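Local structure of hexameric cytochrome (Silicibacter pomeroyi, 2OYY) at residues I54-S57 and A58-T62. The protein is of unknown function but binds heme b, with tyrosine as the axial iron ligand, in an all-helical hexamer. Residues are numbered along the deposited sequence; the frame is centred on the assembly and turned at random.
With HEM (protoporphyrin IX containing Fe), chain J.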
loop_
_atom_site.group_PDB
_atom_site.type_symbol
_atom_site.label_atom_id
_atom_site.label_comp_id
_atom_site.label_asym_id
_atom_site.label_seq_id
_atom_site.Cartn_x
_atom_site.Cartn_y
_atom_site.Cartn_z
ATOM N N ILE A 54 -13.349 4.374 0.699
ATOM C CA ILE A 54 -12.324 3.664 1.459
ATOM C C ILE A 54 -10.970 3.903 0.802
ATOM O O ILE A 54 -10.001 4.251 1.471
ATOM C CB ILE A 54 -12.618 2.155 1.571
ATOM C CG1 ILE A 54 -13.931 1.936 2.353
ATOM C CG2 ILE A 54 -11.421 1.413 2.222
ATOM C CD1 ILE A 54 -14.385 0.510 2.479
ATOM N N ALA A 55 -10.941 3.747 -0.522
ATOM C CA ALA A 55 -9.745 3.921 -1.336
ATOM C C ALA A 55 -9.138 5.317 -1.166
ATOM O O ALA A 55 -7.927 5.521 -1.321
ATOM C CB ALA A 55 -10.088 3.669 -2.788
ATOM N N VAL A 56 -10.005 6.278 -0.873
ATOM C CA VAL A 56 -9.603 7.642 -0.704
ATOM C C VAL A 56 -8.820 7.766 0.597
ATOM O O VAL A 56 -7.691 8.253 0.601
ATOM C CB VAL A 56 -10.829 8.570 -0.709
ATOM C CG1 VAL A 56 -10.458 9.897 -0.127
ATOM C CG2 VAL A 56 -11.359 8.729 -2.123
ATOM N N SER A 57 -9.432 7.297 1.682
ATOM C CA SER A 57 -8.805 7.208 2.987
ATOM C C SER A 57 -7.460 6.502 2.900
ATOM O O SER A 57 -6.526 6.837 3.641
ATOM C CB SER A 57 -9.721 6.484 3.970
ATOM O OG SER A 57 -9.304 6.706 5.305
ATOM N N ALA A 58 -7.347 5.551 1.976
ATOM C CA ALA A 58 -6.086 4.828 1.805
ATOM C C ALA A 58 -4.962 5.772 1.337
ATOM O O ALA A 58 -3.835 5.706 1.828
ATOM C CB ALA A 58 -6.255 3.676 0.866
ATOM N N VAL A 59 -5.312 6.651 0.397
ATOM C CA VAL A 59 -4.370 7.579 -0.221
ATOM C C VAL A 59 -3.923 8.558 0.823
ATOM O O VAL A 59 -2.725 8.686 1.076
ATOM C CB VAL A 59 -4.999 8.370 -1.385
ATOM C CG1 VAL A 59 -3.988 9.324 -1.966
ATOM C CG2 VAL A 59 -5.512 7.438 -2.487
ATOM N N VAL A 60 -4.890 9.229 1.445
ATOM C CA VAL A 60 -4.583 10.200 2.486
ATOM C C VAL A 60 -3.813 9.601 3.655
ATOM O O VAL A 60 -3.078 10.316 4.321
ATOM C CB VAL A 60 -5.838 10.974 2.980
ATOM C CG1 VAL A 60 -7.108 10.402 2.380
ATOM C CG2 VAL A 60 -5.889 11.042 4.520
ATOM N N ALA A 61 -3.986 8.294 3.884
ATOM C CA ALA A 61 -3.237 7.533 4.889
ATOM C C ALA A 61 -1.764 7.499 4.538
ATOM O O ALA A 61 -0.904 7.815 5.381
ATOM C CB ALA A 61 -3.785 6.118 5.029
ATOM N N THR A 62 -1.467 7.139 3.291
ATOM C CA THR A 62 -0.093 7.167 2.823
ATOM C C THR A 62 0.514 8.559 3.007
ATOM O O THR A 62 1.583 8.692 3.583
ATOM C CB THR A 62 0.031 6.694 1.378
ATOM O OG1 THR A 62 -0.506 5.377 1.289
ATOM C CG2 THR A 62 1.475 6.631 0.969
HETATM C CHA HEM J . -14.340 17.418 -2.915
HETATM C CHB HEM J . -11.000 14.621 -0.916
HETATM C CHC HEM J . -10.335 12.384 -5.140
HETATM C CHD HEM J . -13.314 15.535 -7.295
HETATM C C1A HEM J . -13.511 16.852 -1.991
HETATM C C2A HEM J . -13.437 17.213 -0.586
HETATM C C3A HEM J . -12.506 16.433 -0.025
HETATM C C4A HEM J . -11.974 15.568 -1.067
HETATM C CMA HEM J . -12.057 16.426 1.454
HETATM C CAA HEM J . -14.302 18.300 0.100
HETATM C CBA HEM J . -15.726 17.769 0.339
HETATM C CGA HEM J . -16.596 18.822 0.994
HETATM O O1A HEM J . -16.138 19.522 1.933
HETATM O O2A HEM J . -17.765 18.975 0.573
HETATM C C1B HEM J . -10.519 13.783 -1.894
HETATM C C2B HEM J . -9.453 12.829 -1.707
HETATM C C3B HEM J . -9.263 12.199 -2.876
HETATM C C4B HEM J . -10.203 12.751 -3.828
HETATM C CMB HEM J . -8.695 12.613 -0.374
HETATM C CAB HEM J . -8.233 11.083 -3.171
HETATM C CBB HEM J . -7.210 11.307 -4.002
HETATM C C1C HEM J . -11.103 13.035 -6.080
HETATM C C2C HEM J . -11.222 12.651 -7.465
HETATM C C3C HEM J . -12.041 13.520 -8.070
HETATM C C4C HEM J . -12.464 14.484 -7.079
HETATM C CMC HEM J . -10.504 11.434 -8.082
HETATM C CAC HEM J . -12.502 13.515 -9.538
HETATM C CBC HEM J . -11.658 13.752 -10.526
HETATM C C1D HEM J . -13.856 16.335 -6.314
HETATM C C2D HEM J . -14.763 17.431 -6.563
HETATM C C3D HEM J . -15.062 18.006 -5.209
HETATM C C4D HEM J . -14.326 17.207 -4.267
HETATM C CMD HEM J . -15.320 17.950 -7.896
HETATM C CAD HEM J . -16.003 19.193 -4.925
HETATM C CBD HEM J . -17.356 18.527 -4.677
HETATM C CGD HEM J . -18.439 19.520 -4.382
HETATM O O1D HEM J . -18.792 20.267 -5.336
HETATM O O2D HEM J . -18.936 19.539 -3.214
HETATM N NA HEM J . -12.611 15.842 -2.246
HETATM N NB HEM J . -10.956 13.709 -3.202
HETATM N NC HEM J . -11.879 14.163 -5.871
HETATM N ND HEM J . -13.622 16.228 -4.944
HETATM FE FE HEM J . -12.389 14.842 -3.977
#
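Val-56 and Val-60 sit one turn apart on helix 50-70 of this all-helical subunit, and both line the heme pocket. Backbone i to i+4 hydrogen bonds set this spacing. Ala-58 N bonds to Ile-54 O at 3.0 Å. Ala-61 N bonds to Ser-57 O at 2.9 Å. The bond from Val-59 N to Ala-55 O is weak, at 3.3 Å.

The polar side chains make bonds of two kinds. Ser-57 OG hydrogen-bonds to Ser-25 O of a second subunit, which ties this turn into the hexamer. Thr-62 OG1 makes a weak bond to Ala-58 O within the helix.

The apolar contact is between side-chain methyls. Val-56 CG1 lies 4.2 Å from Val-60 CG1, though the placing of Val-60 CG1 is less sure. With chi1 at 163°, Val-56 turns CG1 anti to its own nitrogen, and this branch meets pyrrole ring B of the heme. Its other branch, CG2, is 4.1 Å from the vinyl carbon CAB. The Val-56 side chain also lies near that of Tyr-46, the axial ligand of the heme iron. Cutting Val-56 back to an alanine is likely to open a gap beside the ring B methyl and remove the methyl that faces Val-60. On the heme side, Val-56 CG1 stands 3.2 Å from the ring B methyl carbon CMB.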